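PDB 3T69: putative 2-dehydro-3-deoxygalactonokinase, which probably catalyses the ATP-dependent phosphorylation of 2-dehydro-3-deoxy-D-galactonate to its 6-phosphate during galactose breakdown. Local coordinates for residues Val12-Ser17 against Thr50-His55; Leu21-Glu26 against Val59-His64; Gln131-Ala136 against Ser299-Ala304; Thr243-Glu248 against Gly271-Thr276; Asp203-Thr208 against Leu278-Leu283. One frame throughout, in Å; residues are numbered along the deposited sequence.

Contact 1 (Val12-Ser17 against Thr50-His55); sequences VDWGTS and TILDGH
Trp14 reaches from the sheet with the six-membered half of its indole and overlaps Ile51 on the helix. CZ2 of Trp14 does most of the touching, 3.9 Å from Ile51 CG2 and 4.0 Å from Ile51 CB, and Ile51 CD1 stands at 4.1 Å from the same CZ2, so this one ring corner sits among three carbons of the isoleucine. The approach is oblique to the ring. The far side of the benzo ring continues onto the next residue, where Trp14 CZ3 lies 4.3 Å from Leu52 CB. Two residues earlier on the same strand, Val12 CG2 meets Leu52 CD1 at 4.1 Å; Leu52 can offer that methyl because its CG is anti to the backbone N (chi1 -175°). No hydrogen bond crosses between the two segments, and all four touching residues are buried. Phe19 and Phe48 each meet the indole edge-to-face, while Trp14 NE1 makes a weak hydrogen bond to Glu38 O. Residues 12-14 and 50-55 run at 142° to each other, with 12.0 Å between their axes. Strand 9-14 pairs in parallel with strand 67-71, which follows helix 50-58, so the helix covers the sheet in the way expected of the ribonuclease H-like fold of ASKHA kinases, whose first strand leads, as probably here, into a phosphate-binding loop.

Contact 2 (Leu21-Glu26 against Val59-His64); sequences LWIIGE and VSAPAH
Val59, the first residue to leave helix 50-58, meets Ile23 of the strand tip to tip. Its CG2 is 3.6 Å from Ile23 CD1 and 3.9 Å from Ile23 CG1. With CG1 anti to the carbonyl carbon (Val59 chi1 -59°), CG2 is left between the backbone N and the carbonyl carbon, facing the isoleucine. Val59 also rests on Ala32 and Arg34 of the neighbouring strand 30-36. Ser60 turns its CB away from the strand and takes a positive phi, which swings the chain out of the helix. Ala61 then comes back toward the sheet, its CB 4.3 Å from the same Ile23 CD1, so one isoleucine methyl touches both the helix end and the residue after the turn. Pro62 gives its carbonyl oxygen to Arg106, and His64 ND1 is hydrogen-bonded to Asp105 O, which ties the loop to the chain just ahead of strand 108-116. The contact between the segments themselves is wholly apolar. Ser60 is the C-prime residue of a Schellman motif, with Ala61 N bonded to Leu56 O and Ser60 N to Ala57 O, and this ends the helix that connects strand 30-36 to strand 67-71 in the ASKHA-type sheet.

Contact 3 (Gln131-Ala136 against Ser299-Ala304); sequences QLLGAA and SAAARA
Leu133 comes up to the one flat group that takes part here, the backbone peptide joining Ala300 to Ala301; no ring or side-chain amide is involved. Its CD2 stands 4.2 Å from Ala301 N, well above the plane of that peptide, so a methyl rests on the helix backbone itself. CG and CD2 together lie against the two alanine methyls. Ala300 CB lies 4.1 Å from Leu133 CG and 4.2 Å from Leu133 CD2, while Ala301 CB is 4.4 Å from Leu133 CD2. The leucine thus straddles consecutive small residues. With CG anti to the backbone N (chi1 170°), the branched end is carried toward helix 290-305.

Helix 128-139 and helix 290-305 are brought together here. The second is the last helix of the chain, and it lies between the first helix and the amino-terminal sheet: Ser299 and Ala302 touch Tyr9 of strand 9-14, and Trp22 of strand 19-24 packs against Val294. A closing helix that returns to the first domain in this way is consistent with the two-domain ASKHA kinase architecture.

Burial is uneven. Ala301 is enclosed and also receives contacts from Ala95, whereas Ala300 is on the exposed side of its helix. Nearer the start of helix 290-305, Gln131 carries the helix pair further, lying on Ala293 and Val294 and sending NE2 into a weak hydrogen bond with Ala290 O.

Contact 4 (Thr243-Glu248 against Gly271-Thr276); sequences TLIGLE and GTLYRT
Tyr274 and Glu248 make the one hydrogen bond between these segments: the tyrosine OH donates to Glu248 OE1 at 3.0 Å. The oxygen is met on its syn side, with the donor 31° out of the carboxylate plane. Glu248 reaches over with CG anti to the backbone N and an extended chain, crossing the tyrosine at about a right angle. Its carboxylate carbon sits at the ring edge, with OE2 3.6 Å from Tyr274 CE1, and the two planes are 52° apart. OE2 is held by Trp155 NE1 and Ser153 OG of strand 153-159, and Thr171 OG1, at the start of helix 171-181, bonds to both Glu248 OE1 and the tyrosine OH.

Apolar contact comes from Ile245, which crosses the ring obliquely. Ile245 CG1 is 4.0 Å from Tyr274 CZ, CD1 is 4.1 Å from Tyr274 CE2, and CG2 lies over one face toward the rim. Ile245 CD1 touches Leu273 CD2 at 4.4 Å. Helix 268-280, which links the neighbouring parallel strands 261-264 and 284-285 in a beta-alpha-beta crossover, packs here on helix 233-252, the short segments crossing at 59°. A phenylalanine in place of Tyr274 would probably keep the packing on Ile245 but leave Glu248 OE1 to Thr171 and cost Thr171 its bond to the ring hydroxyl.

The chemistry implies a buried carboxylate fixed in rotation, both oxygens taken up by hydroxyl and indole donors.

Contact 5 (Asp203-Thr208 against Leu278-Leu283); sequences DAVSRT and LESQGL
Gln281 NE2 and Ser206 OG make the tight part of this contact, a hydrogen bond of 3.1 Å from amide to hydroxyl. It is nearly straight, at 165°, and Ser206 OG lies practically in the amide plane. The second amide hydrogen turns back to its own segment: Gln281 NE2 donates to Ser280 OG at 3.0 Å, more bent at 138° and tilted from that plane. Val205 comes obliquely against the amide end, its CG1 3.4 Å from Gln281 NE2. That methyl also stands 4.1 Å from Ser280 OG. The glutamine reaches it through a bend at chi2 (-49°), which brings the amide back toward helix 199-210. The contact thus joins that helix to the C-terminal end of helix 268-280, just before strand 284-285 at the edge of the second sheet.

Looser parts flank this patch. Asp203 and Arg207 have their CB atoms directed away, and Arg207 instead bonds through NH2 to Arg120 O of the second subunit. On the other segment, Glu279 and Gly282 are exposed; Gly282, with positive phi, fits the C-prime place of a Schellman motif, with Leu283 N bonded to Leu278 O, though the motif's other bond is too short to trust.

An alanine at Gln281 would probably leave both serine hydroxyls without their amide donor and uncover the Val205 methyl.

Each serine is already committed to a carbonyl, Ser206 to Thr202 O and Ser280 to Ala277 O. Since those oxygens can only accept, the hydroxyls donate to them and accept from NE2, consistent with the modelled orientation of the amide.

Overall arrangement
From the N terminus, strand 9-14 opens contact 1 and strand 19-24 opens contact 2. Helix 50-58 then closes the first and the loop after it the second, so the two cross and together hold helix 50-58 and its exit to the amino-terminal sheet. Contact 3 opens next, on helix 128-139, and closes only on helix 290-305. Nested in that long loop is contact 5, from helix 199-210 to the end of helix 268-280, and inside it contact 4, from helix 233-252 to the same helix 268-280. Contacts 4 and 5 touch, their centres about 8 Å apart; contacts 1 and 2 lie across the chain's centre from them.

Contact 1 (Val12-Ser17 against Thr50-His55)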
# COMPACT_ATOMS: atom_id res chain seq x y z
N VAL B 12 -20.34 20.91 -13.39
CA VAL B 12 -19.62 20.73 -12.14
C VAL B 12 -19.01 19.32 -12.10
O VAL B 12 -19.74 18.33 -12.26
CB VAL B 12 -20.57 20.86 -10.93
CG1 VAL B 12 -19.90 20.41 -9.65
CG2 VAL B 12 -21.11 22.28 -10.81
N ASP B 13 -17.69 19.24 -11.89
CA ASP B 13 -16.96 17.96 -11.75
C ASP B 13 -16.50 17.84 -10.32
O ASP B 13 -15.52 18.45 -9.92
CB ASP B 13 -15.79 17.87 -12.74
CG ASP B 13 -15.05 16.51 -12.69
OD1 ASP B 13 -15.66 15.44 -12.48
OD2 ASP B 13 -13.83 16.50 -12.91
N TRP B 14 -17.24 17.06 -9.54
CA TRP B 14 -17.10 17.06 -8.10
C TRP B 14 -16.39 15.76 -7.69
O TRP B 14 -17.02 14.69 -7.51
CB TRP B 14 -18.46 17.22 -7.44
CG TRP B 14 -18.40 18.00 -6.19
CD1 TRP B 14 -17.38 18.03 -5.31
CD2 TRP B 14 -19.43 18.85 -5.64
NE1 TRP B 14 -17.68 18.86 -4.25
CE2 TRP B 14 -18.93 19.39 -4.44
CE3 TRP B 14 -20.71 19.25 -6.08
CZ2 TRP B 14 -19.66 20.30 -3.66
CZ3 TRP B 14 -21.43 20.14 -5.29
CH2 TRP B 14 -20.91 20.65 -4.10
N GLY B 15 -15.07 15.87 -7.57
CA GLY B 15 -14.20 14.76 -7.23
C GLY B 15 -14.08 14.55 -5.74
O GLY B 15 -14.64 15.31 -4.96
N THR B 16 -13.33 13.51 -5.36
CA THR B 16 -13.14 13.22 -3.95
C THR B 16 -12.44 14.38 -3.26
O THR B 16 -12.76 14.69 -2.12
CB THR B 16 -12.30 11.97 -3.71
OG1 THR B 16 -12.72 10.94 -4.60
CG2 THR B 16 -12.41 11.49 -2.25
N SER B 17 -11.49 15.02 -3.96
CA SER B 17 -10.59 15.99 -3.30
C SER B 17 -10.57 17.38 -3.92
O SER B 17 -9.83 18.27 -3.47
CB SER B 17 -9.16 15.42 -3.23
OG SER B 17 -9.10 14.35 -2.31
N THR B 50 -24.35 24.31 -0.04
CA THR B 50 -23.71 25.55 0.25
C THR B 50 -22.48 25.80 -0.60
O THR B 50 -22.26 26.89 -1.06
CB THR B 50 -23.31 25.51 1.72
OG1 THR B 50 -24.21 26.30 2.47
CG2 THR B 50 -21.94 26.02 1.90
N ILE B 51 -21.68 24.79 -0.83
CA ILE B 51 -20.51 24.99 -1.65
C ILE B 51 -20.90 25.37 -3.06
O ILE B 51 -20.29 26.21 -3.68
CB ILE B 51 -19.66 23.75 -1.69
CG1 ILE B 51 -19.12 23.47 -0.31
CG2 ILE B 51 -18.52 23.91 -2.63
CD1 ILE B 51 -18.67 22.11 -0.17
N LEU B 52 -21.93 24.72 -3.56
CA LEU B 52 -22.43 24.99 -4.89
C LEU B 52 -23.04 26.39 -5.02
O LEU B 52 -22.90 27.03 -6.08
CB LEU B 52 -23.44 23.93 -5.30
CG LEU B 52 -24.01 23.97 -6.71
CD1 LEU B 52 -22.97 24.32 -7.79
CD2 LEU B 52 -24.58 22.62 -6.98
N ASP B 53 -23.72 26.87 -3.98
CA ASP B 53 -24.33 28.20 -4.03
C ASP B 53 -23.28 29.33 -3.98
O ASP B 53 -23.39 30.31 -4.73
CB ASP B 53 -25.45 28.36 -2.98
CG ASP B 53 -26.74 27.60 -3.40
OD1 ASP B 53 -26.92 27.34 -4.61
OD2 ASP B 53 -27.56 27.26 -2.52
N GLY B 54 -22.25 29.13 -3.14
CA GLY B 54 -21.09 30.01 -3.04
C GLY B 54 -20.42 30.25 -4.38
O GLY B 54 -20.31 31.38 -4.84
N HIS B 55 -19.98 29.19 -5.03
CA HIS B 55 -19.38 29.31 -6.36
C HIS B 55 -20.27 29.94 -7.42
O HIS B 55 -19.79 30.63 -8.34
CB HIS B 55 -18.83 27.97 -6.81
CG HIS B 55 -17.58 27.59 -6.10
ND1 HIS B 55 -16.37 28.19 -6.37
CD2 HIS B 55 -17.37 26.74 -5.07
CE1 HIS B 55 -15.45 27.69 -5.56
NE2 HIS B 55 -16.03 26.81 -4.77

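Contact 2 (Leu21-Glu26 against Val59-His64)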
# COMPACT_ATOMS: atom_id res chain seq x y z
N LEU B 21 -15.87 23.92 -11.67
CA LEU B 21 -17.08 24.43 -12.33
C LEU B 21 -16.80 25.19 -13.65
O LEU B 21 -15.79 25.86 -13.79
CB LEU B 21 -17.85 25.33 -11.38
CG LEU B 21 -19.16 25.92 -11.89
CD1 LEU B 21 -20.17 26.04 -10.78
CD2 LEU B 21 -18.95 27.26 -12.51
N TRP B 22 -17.72 25.08 -14.60
CA TRP B 22 -17.68 25.83 -15.86
C TRP B 22 -19.09 26.34 -16.17
O TRP B 22 -20.04 25.57 -16.14
CB TRP B 22 -17.23 24.93 -17.03
CG TRP B 22 -15.81 24.33 -17.02
CD1 TRP B 22 -14.68 24.83 -17.62
CD2 TRP B 22 -15.42 23.07 -16.45
NE1 TRP B 22 -13.61 23.98 -17.43
CE2 TRP B 22 -14.04 22.90 -16.71
CE3 TRP B 22 -16.10 22.08 -15.72
CZ2 TRP B 22 -13.33 21.77 -16.26
CZ3 TRP B 22 -15.40 20.96 -15.29
CH2 TRP B 22 -14.03 20.82 -15.55
N ILE B 23 -19.23 27.62 -16.51
CA ILE B 23 -20.51 28.18 -16.92
C ILE B 23 -20.46 28.18 -18.43
O ILE B 23 -19.46 28.59 -18.99
CB ILE B 23 -20.65 29.61 -16.43
CG1 ILE B 23 -20.43 29.72 -14.91
CG2 ILE B 23 -21.99 30.22 -16.89
CD1 ILE B 23 -21.63 29.40 -14.09
N ILE B 24 -21.52 27.74 -19.10
CA ILE B 24 -21.49 27.59 -20.56
C ILE B 24 -22.62 28.38 -21.27
O ILE B 24 -23.75 28.47 -20.75
CB ILE B 24 -21.56 26.09 -20.96
CG1 ILE B 24 -20.42 25.29 -20.32
CG2 ILE B 24 -21.57 25.88 -22.49
CD1 ILE B 24 -19.03 25.64 -20.81
N GLY B 25 -22.32 28.93 -22.45
CA GLY B 25 -23.34 29.64 -23.23
C GLY B 25 -23.92 28.79 -24.35
O GLY B 25 -23.31 27.81 -24.77
N GLU B 26 -25.10 29.18 -24.84
CA GLU B 26 -25.73 28.58 -26.03
C GLU B 26 -24.85 28.56 -27.32
O GLU B 26 -25.06 27.76 -28.26
CB GLU B 26 -27.04 29.30 -26.29
CG GLU B 26 -28.04 29.22 -25.12
CD GLU B 26 -29.17 30.23 -25.25
OE1 GLU B 26 -30.28 29.80 -25.65
OE2 GLU B 26 -28.93 31.45 -24.97
N VAL B 59 -19.56 33.71 -9.37
CA VAL B 59 -19.53 33.97 -10.82
C VAL B 59 -20.71 34.75 -11.45
O VAL B 59 -20.81 34.85 -12.69
CB VAL B 59 -19.22 32.66 -11.67
CG1 VAL B 59 -17.90 32.04 -11.29
CG2 VAL B 59 -20.33 31.62 -11.56
N SER B 60 -21.60 35.31 -10.62
CA SER B 60 -22.80 36.00 -11.15
C SER B 60 -23.65 35.08 -12.12
O SER B 60 -24.00 35.44 -13.27
CB SER B 60 -22.43 37.37 -11.77
N ALA B 61 -23.98 33.88 -11.63
CA ALA B 61 -24.83 32.94 -12.35
C ALA B 61 -26.29 33.33 -12.26
O ALA B 61 -26.76 33.75 -11.19
CB ALA B 61 -24.64 31.53 -11.79
N PRO B 62 -27.02 33.18 -13.37
CA PRO B 62 -28.47 33.32 -13.34
C PRO B 62 -29.02 32.37 -12.28
O PRO B 62 -28.53 31.22 -12.17
CB PRO B 62 -28.90 32.84 -14.74
CG PRO B 62 -27.69 33.05 -15.61
CD PRO B 62 -26.52 32.77 -14.70
N ALA B 63 -30.01 32.85 -11.51
CA ALA B 63 -30.60 32.12 -10.37
C ALA B 63 -31.31 30.82 -10.76
O ALA B 63 -31.65 30.04 -9.88
CB ALA B 63 -31.57 33.02 -9.58
N HIS B 64 -31.55 30.61 -12.06
CA HIS B 64 -32.24 29.41 -12.52
C HIS B 64 -31.44 28.69 -13.62
O HIS B 64 -31.99 27.94 -14.43
CB HIS B 64 -33.64 29.76 -13.02
CG HIS B 64 -34.46 30.51 -12.02
ND1 HIS B 64 -34.88 29.95 -10.84
CD2 HIS B 64 -34.90 31.79 -12.01
CE1 HIS B 64 -35.56 30.84 -10.14
NE2 HIS B 64 -35.58 31.97 -10.83

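Contact 3 (Gln131-Ala136 against Ser299-Ala304)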
# COMPACT_ATOMS: atom_id res chain seq x y z
N GLN B 131 -15.74 11.73 -18.59
CA GLN B 131 -14.61 12.01 -19.44
C GLN B 131 -14.66 11.04 -20.61
O GLN B 131 -14.14 11.31 -21.67
CB GLN B 131 -13.29 11.92 -18.68
CG GLN B 131 -13.30 12.67 -17.32
CD GLN B 131 -11.98 12.54 -16.55
OE1 GLN B 131 -11.62 11.48 -16.05
NE2 GLN B 131 -11.26 13.65 -16.46
N LEU B 132 -15.30 9.91 -20.45
CA LEU B 132 -15.37 9.02 -21.60
C LEU B 132 -16.52 9.36 -22.53
O LEU B 132 -16.48 9.05 -23.73
CB LEU B 132 -15.45 7.56 -21.18
CG LEU B 132 -14.21 6.91 -20.59
CD1 LEU B 132 -14.60 5.61 -19.91
CD2 LEU B 132 -13.16 6.67 -21.66
N LEU B 133 -17.55 9.97 -21.98
CA LEU B 133 -18.66 10.44 -22.81
C LEU B 133 -18.05 11.51 -23.71
O LEU B 133 -18.23 11.50 -24.93
CB LEU B 133 -19.80 11.00 -21.96
CG LEU B 133 -20.93 11.75 -22.66
CD1 LEU B 133 -21.68 10.87 -23.64
CD2 LEU B 133 -21.83 12.33 -21.60
N GLY B 134 -17.30 12.40 -23.06
CA GLY B 134 -16.61 13.47 -23.71
C GLY B 134 -15.75 13.05 -24.88
O GLY B 134 -15.85 13.62 -25.95
N ALA B 135 -14.92 12.02 -24.70
CA ALA B 135 -13.83 11.81 -25.62
C ALA B 135 -14.05 10.70 -26.64
O ALA B 135 -13.27 10.59 -27.59
CB ALA B 135 -12.53 11.60 -24.87
N ALA B 136 -15.09 9.90 -26.47
CA ALA B 136 -15.31 8.76 -27.37
C ALA B 136 -15.19 9.13 -28.86
O ALA B 136 -14.47 8.46 -29.62
CB ALA B 136 -16.64 8.09 -27.09
N SER B 299 -20.98 18.47 -21.40
CA SER B 299 -21.70 19.19 -22.47
C SER B 299 -22.67 18.25 -23.23
O SER B 299 -23.85 18.58 -23.43
CB SER B 299 -20.74 19.97 -23.40
OG SER B 299 -21.29 20.19 -24.70
N ALA B 300 -22.21 17.07 -23.60
CA ALA B 300 -23.08 16.17 -24.34
C ALA B 300 -24.33 15.76 -23.53
O ALA B 300 -25.39 15.49 -24.11
CB ALA B 300 -22.32 14.97 -24.81
N ALA B 301 -24.21 15.76 -22.19
CA ALA B 301 -25.33 15.45 -21.31
C ALA B 301 -26.28 16.61 -21.21
O ALA B 301 -27.48 16.43 -21.41
CB ALA B 301 -24.85 14.96 -19.87
N ALA B 302 -25.76 17.79 -20.90
CA ALA B 302 -26.53 19.03 -20.93
C ALA B 302 -27.29 19.26 -22.24
O ALA B 302 -28.45 19.57 -22.21
CB ALA B 302 -25.61 20.19 -20.64
N ARG B 303 -26.65 19.09 -23.39
CA ARG B 303 -27.34 19.36 -24.66
C ARG B 303 -28.53 18.40 -24.74
O ARG B 303 -29.55 18.72 -25.37
CB ARG B 303 -26.44 19.16 -25.92
CG ARG B 303 -25.29 20.19 -26.25
CD ARG B 303 -24.59 19.85 -27.66
NE ARG B 303 -23.51 20.81 -28.05
CZ ARG B 303 -22.92 20.94 -29.27
NH1 ARG B 303 -23.27 20.17 -30.32
NH2 ARG B 303 -21.96 21.85 -29.46
N ALA B 304 -28.38 17.21 -24.12
CA ALA B 304 -29.37 16.12 -24.28
C ALA B 304 -30.61 16.25 -23.40
O ALA B 304 -31.69 15.78 -23.77
CB ALA B 304 -28.73 14.73 -24.14

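Contact 4 (Thr243-Glu248 against Gly271-Thr276)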
# COMPACT_ATOMS: atom_id res chain seq x y z
N THR B 243 7.54 2.57 -8.51
CA THR B 243 7.23 1.16 -8.18
C THR B 243 5.75 0.89 -8.36
O THR B 243 5.32 -0.10 -9.03
CB THR B 243 7.66 0.78 -6.71
OG1 THR B 243 9.08 0.96 -6.55
CG2 THR B 243 7.27 -0.65 -6.41
N LEU B 244 4.97 1.77 -7.75
CA LEU B 244 3.52 1.70 -7.79
C LEU B 244 3.04 1.71 -9.22
O LEU B 244 2.20 0.87 -9.62
CB LEU B 244 2.94 2.88 -7.06
CG LEU B 244 3.15 2.80 -5.56
CD1 LEU B 244 2.48 3.98 -4.91
CD2 LEU B 244 2.63 1.41 -4.96
N ILE B 245 3.60 2.64 -10.01
CA ILE B 245 3.18 2.78 -11.37
C ILE B 245 3.64 1.57 -12.21
O ILE B 245 2.87 1.04 -13.06
CB ILE B 245 3.57 4.15 -12.00
CG1 ILE B 245 2.74 5.26 -11.37
CG2 ILE B 245 3.23 4.14 -13.49
CD1 ILE B 245 3.36 6.63 -11.38
N GLY B 246 4.85 1.10 -11.96
CA GLY B 246 5.31 -0.04 -12.72
C GLY B 246 4.36 -1.20 -12.51
O GLY B 246 4.08 -1.98 -13.42
N LEU B 247 3.83 -1.26 -11.29
CA LEU B 247 2.94 -2.38 -10.90
C LEU B 247 1.60 -2.30 -11.59
O LEU B 247 1.14 -3.30 -12.20
CB LEU B 247 2.78 -2.42 -9.37
CG LEU B 247 1.84 -3.39 -8.72
CD1 LEU B 247 2.20 -4.81 -9.03
CD2 LEU B 247 2.00 -3.18 -7.29
N GLU B 248 1.00 -1.12 -11.54
CA GLU B 248 -0.17 -0.84 -12.41
C GLU B 248 -0.03 -1.34 -13.85
O GLU B 248 -0.95 -1.96 -14.41
CB GLU B 248 -0.40 0.64 -12.51
CG GLU B 248 -1.62 0.93 -13.37
CD GLU B 248 -2.10 2.36 -13.22
OE1 GLU B 248 -1.83 2.97 -12.14
OE2 GLU B 248 -2.73 2.87 -14.19
N GLY B 271 -0.15 13.50 -15.72
CA GLY B 271 -0.25 13.17 -17.14
C GLY B 271 1.13 12.92 -17.72
O GLY B 271 1.36 11.89 -18.37
N THR B 272 2.05 13.87 -17.47
CA THR B 272 3.44 13.77 -17.93
C THR B 272 4.04 12.46 -17.38
O THR B 272 4.35 11.51 -18.16
CB THR B 272 4.29 15.04 -17.53
OG1 THR B 272 3.81 16.19 -18.26
CG2 THR B 272 5.76 14.86 -17.84
N LEU B 273 4.12 12.39 -16.05
CA LEU B 273 4.51 11.17 -15.33
C LEU B 273 4.05 9.84 -15.96
O LEU B 273 4.86 8.93 -16.15
CB LEU B 273 4.03 11.26 -13.90
CG LEU B 273 4.90 10.60 -12.82
CD1 LEU B 273 6.36 11.06 -12.90
CD2 LEU B 273 4.32 10.93 -11.43
N TYR B 274 2.78 9.72 -16.32
CA TYR B 274 2.32 8.50 -16.96
C TYR B 274 2.77 8.25 -18.41
O TYR B 274 2.95 7.09 -18.81
CB TYR B 274 0.80 8.34 -16.86
CG TYR B 274 0.31 7.68 -15.58
CD1 TYR B 274 -0.16 6.37 -15.58
CD2 TYR B 274 0.33 8.37 -14.37
CE1 TYR B 274 -0.63 5.75 -14.39
CE2 TYR B 274 -0.14 7.76 -13.20
CZ TYR B 274 -0.60 6.46 -13.21
OH TYR B 274 -1.06 5.88 -12.05
N ARG B 275 2.94 9.32 -19.19
CA ARG B 275 3.31 9.14 -20.62
C ARG B 275 4.74 8.68 -20.55
O ARG B 275 5.16 7.77 -21.28
CB ARG B 275 3.20 10.48 -21.43
N THR B 276 5.46 9.33 -19.64
CA THR B 276 6.85 9.03 -19.39
C THR B 276 6.97 7.55 -19.01
O THR B 276 7.73 6.77 -19.62
CB THR B 276 7.35 9.91 -18.26
OG1 THR B 276 7.18 11.27 -18.64
CG2 THR B 276 8.80 9.66 -17.94

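Contact 5 (Asp203-Thr208 against Leu278-Leu283)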
# COMPACT_ATOMS: atom_id res chain seq x y z
N ASP B 203 13.71 3.53 -13.72
CA ASP B 203 14.28 2.28 -13.19
C ASP B 203 13.22 1.55 -12.35
O ASP B 203 12.98 0.35 -12.59
CB ASP B 203 15.54 2.52 -12.33
CG ASP B 203 16.76 2.99 -13.14
OD1 ASP B 203 16.78 2.80 -14.39
OD2 ASP B 203 17.70 3.56 -12.48
N ALA B 204 12.60 2.28 -11.40
CA ALA B 204 11.54 1.77 -10.53
C ALA B 204 10.42 1.12 -11.33
O ALA B 204 10.04 -0.05 -11.08
CB ALA B 204 11.00 2.86 -9.68
N VAL B 205 9.93 1.86 -12.33
CA VAL B 205 8.88 1.39 -13.24
C VAL B 205 9.29 0.16 -13.99
O VAL B 205 8.48 -0.73 -14.22
CB VAL B 205 8.47 2.49 -14.29
CG1 VAL B 205 7.49 1.95 -15.30
CG2 VAL B 205 7.93 3.73 -13.61
N SER B 206 10.53 0.09 -14.41
CA SER B 206 10.93 -1.07 -15.17
C SER B 206 11.14 -2.30 -14.25
O SER B 206 10.60 -3.38 -14.52
CB SER B 206 12.17 -0.76 -16.04
OG SER B 206 11.93 0.38 -16.88
N ARG B 207 11.88 -2.16 -13.15
CA ARG B 207 12.11 -3.37 -12.36
C ARG B 207 10.80 -3.90 -11.79
O ARG B 207 10.60 -5.12 -11.73
CB ARG B 207 13.23 -3.25 -11.30
CG ARG B 207 13.28 -1.94 -10.50
CD ARG B 207 14.54 -1.91 -9.64
NE ARG B 207 14.93 -3.26 -9.18
CZ ARG B 207 15.86 -3.49 -8.25
NH1 ARG B 207 16.47 -2.48 -7.65
NH2 ARG B 207 16.16 -4.73 -7.91
N THR B 208 9.88 -3.00 -11.46
CA THR B 208 8.55 -3.44 -11.01
C THR B 208 7.65 -4.01 -12.13
O THR B 208 7.02 -5.05 -11.91
CB THR B 208 7.83 -2.39 -10.20
OG1 THR B 208 8.79 -1.71 -9.38
CG2 THR B 208 6.84 -3.03 -9.32
N LEU B 278 4.70 5.21 -19.39
CA LEU B 278 4.17 4.29 -20.41
C LEU B 278 5.08 4.07 -21.65
O LEU B 278 5.14 2.95 -22.22
CB LEU B 278 2.76 4.71 -20.87
CG LEU B 278 1.64 4.66 -19.83
CD1 LEU B 278 0.55 5.63 -20.18
CD2 LEU B 278 1.08 3.25 -19.69
N GLU B 279 5.77 5.13 -22.08
CA GLU B 279 6.65 5.01 -23.22
C GLU B 279 7.82 4.12 -22.85
O GLU B 279 8.11 3.15 -23.58
CB GLU B 279 7.10 6.39 -23.72
CG GLU B 279 6.04 7.02 -24.62
CD GLU B 279 6.13 8.55 -24.75
OE1 GLU B 279 6.69 9.26 -23.87
OE2 GLU B 279 5.59 9.04 -25.75
N SER B 280 8.45 4.40 -21.70
CA SER B 280 9.54 3.55 -21.18
C SER B 280 9.21 2.06 -21.25
O SER B 280 10.12 1.25 -21.38
CB SER B 280 9.96 3.97 -19.76
OG SER B 280 9.04 3.50 -18.78
N GLN B 281 7.93 1.70 -21.22
CA GLN B 281 7.57 0.27 -21.35
C GLN B 281 7.23 -0.13 -22.76
O GLN B 281 6.73 -1.24 -22.98
CB GLN B 281 6.48 -0.18 -20.36
CG GLN B 281 6.80 0.11 -18.90
CD GLN B 281 8.21 -0.34 -18.50
OE1 GLN B 281 8.57 -1.51 -18.64
NE2 GLN B 281 9.00 0.60 -17.98
N GLY B 282 7.52 0.78 -23.70
CA GLY B 282 7.41 0.50 -25.13
C GLY B 282 6.01 0.64 -25.71
O GLY B 282 5.64 -0.08 -26.64
N LEU B 283 5.23 1.57 -25.15
CA LEU B 283 3.90 1.86 -25.67
C LEU B 283 3.79 3.23 -26.31
O LEU B 283 4.34 4.21 -25.80
CB LEU B 283 2.86 1.79 -24.55
CG LEU B 283 2.83 0.46 -23.83
CD1 LEU B 283 2.25 0.71 -22.46
CD2 LEU B 283 2.03 -0.57 -24.62